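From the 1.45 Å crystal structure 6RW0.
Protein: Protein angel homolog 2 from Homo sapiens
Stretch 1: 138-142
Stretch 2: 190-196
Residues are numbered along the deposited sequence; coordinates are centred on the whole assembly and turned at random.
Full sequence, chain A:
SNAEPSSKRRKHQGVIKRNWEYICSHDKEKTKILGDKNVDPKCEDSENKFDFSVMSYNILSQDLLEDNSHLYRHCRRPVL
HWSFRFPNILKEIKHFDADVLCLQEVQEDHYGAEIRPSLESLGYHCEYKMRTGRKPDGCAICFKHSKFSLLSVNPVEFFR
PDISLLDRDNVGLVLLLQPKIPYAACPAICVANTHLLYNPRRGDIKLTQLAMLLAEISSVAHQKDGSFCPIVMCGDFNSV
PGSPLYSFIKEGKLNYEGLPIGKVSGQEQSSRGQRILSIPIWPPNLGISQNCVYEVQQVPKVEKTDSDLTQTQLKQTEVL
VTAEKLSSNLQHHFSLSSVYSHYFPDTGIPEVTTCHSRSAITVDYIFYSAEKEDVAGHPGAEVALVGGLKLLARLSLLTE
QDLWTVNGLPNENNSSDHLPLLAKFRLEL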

# COMPACT_ATOMS: atom_id res chain seq x y z
N GLY A 138 11.59 -2.93 -3.72
CA GLY A 138 10.61 -2.04 -4.30
C GLY A 138 9.23 -2.63 -4.38
O GLY A 138 8.90 -3.62 -3.73
N CYS A 139 8.42 -1.98 -5.20
CA CYS A 139 7.03 -2.35 -5.40
C CYS A 139 6.86 -3.10 -6.71
O CYS A 139 7.51 -2.78 -7.72
N ALA A 140 5.95 -4.06 -6.73
CA ALA A 140 5.58 -4.72 -7.96
C ALA A 140 4.06 -4.70 -8.10
O ALA A 140 3.34 -4.80 -7.10
N ILE A 141 3.58 -4.54 -9.32
CA ILE A 141 2.18 -4.78 -9.65
C ILE A 141 2.15 -5.85 -10.72
O ILE A 141 2.80 -5.71 -11.76
N CYS A 142 1.41 -6.92 -10.45
CA CYS A 142 1.33 -8.07 -11.34
C CYS A 142 -0.14 -8.33 -11.61
O CYS A 142 -1.00 -8.08 -10.77
N CYS A 190 -7.39 1.63 -13.02
CA CYS A 190 -6.11 2.17 -12.61
C CYS A 190 -5.72 1.51 -11.30
O CYS A 190 -6.46 1.61 -10.31
N VAL A 191 -4.57 0.83 -11.27
CA VAL A 191 -4.09 0.16 -10.08
C VAL A 191 -2.81 0.84 -9.63
O VAL A 191 -1.85 0.97 -10.41
N ALA A 192 -2.78 1.28 -8.38
CA ALA A 192 -1.64 1.97 -7.81
C ALA A 192 -1.13 1.20 -6.61
O ALA A 192 -1.88 0.52 -5.92
N ASN A 193 0.19 1.30 -6.38
CA ASN A 193 0.86 0.61 -5.29
C ASN A 193 2.00 1.49 -4.80
O ASN A 193 2.68 2.14 -5.60
N THR A 194 2.20 1.52 -3.48
CA THR A 194 3.31 2.27 -2.92
C THR A 194 3.72 1.68 -1.59
O THR A 194 3.02 0.85 -1.00
N HIS A 195 4.87 2.15 -1.11
CA HIS A 195 5.38 1.85 0.23
C HIS A 195 5.96 3.18 0.70
O HIS A 195 7.02 3.61 0.24
N LEU A 196 5.23 3.87 1.58
CA LEU A 196 5.66 5.18 2.04
C LEU A 196 6.75 5.08 3.10
O LEU A 196 6.93 4.05 3.76

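The two strands, 138-142 and 190-195, run nearly antiparallel, at 160° between their N-to-C directions, and their axes come no closer than 7.0 Å. At that spacing the backbones stand too far apart to pair as neighbours in a sheet, and the gap is filled mainly by side chains. Even the nearest CA atoms across the pair, those of C139 and T194, are 6.4 Å apart. The contact is small, burying 280 Å² in total, and rests chiefly on C139, I141 and N193, with a smaller share from V191. Strand alternation sets the pattern: C139 and I141 point toward the second stretch while A140 between them points away, and V191, N193 and H195 point toward the first while A192 and T194 point away.

Apolar packing centres on I141. In its m rotamer at chi1, with chi2 t, the side chain extends toward the opposing strand and meets two successive inward-facing residues. Its CG2 lies 4.0 Å from CG1 of V191, whose chi1 is t, a contact between two branched aliphatic groups. The I141 CD1 atom reaches further, to 3.5 Å from the backbone O of V191, so the tip of the isoleucine rests against main chain as well as side chain. Toward N193 the fit is equally close, with I141 CG1 3.6 Å from N193 CB; here the aliphatic root of the asparagine serves as part of the apolar surface.

C139, with chi1 m, makes van der Waals contacts further along the same face. Its SG sits 3.8 Å from the CA of T194 and 3.9 Å from the backbone N of H195, and so packs against the main chain where the T194 side chain has turned away. The SG of C139 is also 4.3 Å from CB of H195. That histidine starts toward the first stretch, but with chi1 t and chi2 at 179° its ring leads away, leaving only a marginal contact.

The polar component belongs to N193. Its t rotamer at chi1, with chi2 at 18°, carries the amide between the inward-facing side chains to the backbone of the first stretch, where ND2 lies 2.9 Å from the O of A140. Thus A140 takes part through its carbonyl although its methyl group points away. The same ND2 is 3.7 Å from CB of C139, so the amide also packs beside the cysteine. Both OD1 and ND2 of N193 are hydrogen-bonded elsewhere in the structure, which satisfies this buried polar group.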

# COMPACT_ATOMS: atom_id res chain seq x y z
CB CYS A 139 6.14 -1.11 -5.49
SG CYS A 139 5.96 -0.17 -3.99
CB ALA A 140 6.09 -6.16 -8.03
CB ILE A 141 1.43 -3.52 -10.12
CG1 ILE A 141 1.43 -2.44 -9.04
CG2 ILE A 141 -0.02 -3.88 -10.46
CD1 ILE A 141 0.87 -1.08 -9.50
CB CYS A 142 1.95 -9.30 -10.66
SG CYS A 142 3.57 -9.00 -9.89
CB CYS A 190 -6.24 3.67 -12.42
SG CYS A 190 -4.74 4.46 -11.86
CB VAL A 191 -3.83 -1.34 -10.33
CG1 VAL A 191 -3.30 -2.01 -9.06
CG2 VAL A 191 -5.08 -2.02 -10.82
CB ALA A 192 -2.03 3.38 -7.39
CB ASN A 193 1.38 -0.73 -5.84
CG ASN A 193 2.04 -1.60 -4.79
OD1 ASN A 193 1.86 -1.42 -3.59
ND2 ASN A 193 2.80 -2.59 -5.25
CB THR A 194 2.96 3.76 -2.78
OG1 THR A 194 4.14 4.52 -2.52
CG2 THR A 194 1.99 4.02 -1.62
CB HIS A 195 6.41 0.74 0.17
CG HIS A 195 6.83 0.24 1.52
ND1 HIS A 195 7.74 -0.78 1.67
CD2 HIS A 195 6.47 0.62 2.76
CE1 HIS A 195 7.93 -1.00 2.97
NE2 HIS A 195 7.16 -0.17 3.65
CB LEU A 196 4.48 5.97 2.64
CG LEU A 196 3.30 6.26 1.71
CD1 LEU A 196 2.31 7.20 2.40
CD2 LEU A 196 3.75 6.84 0.38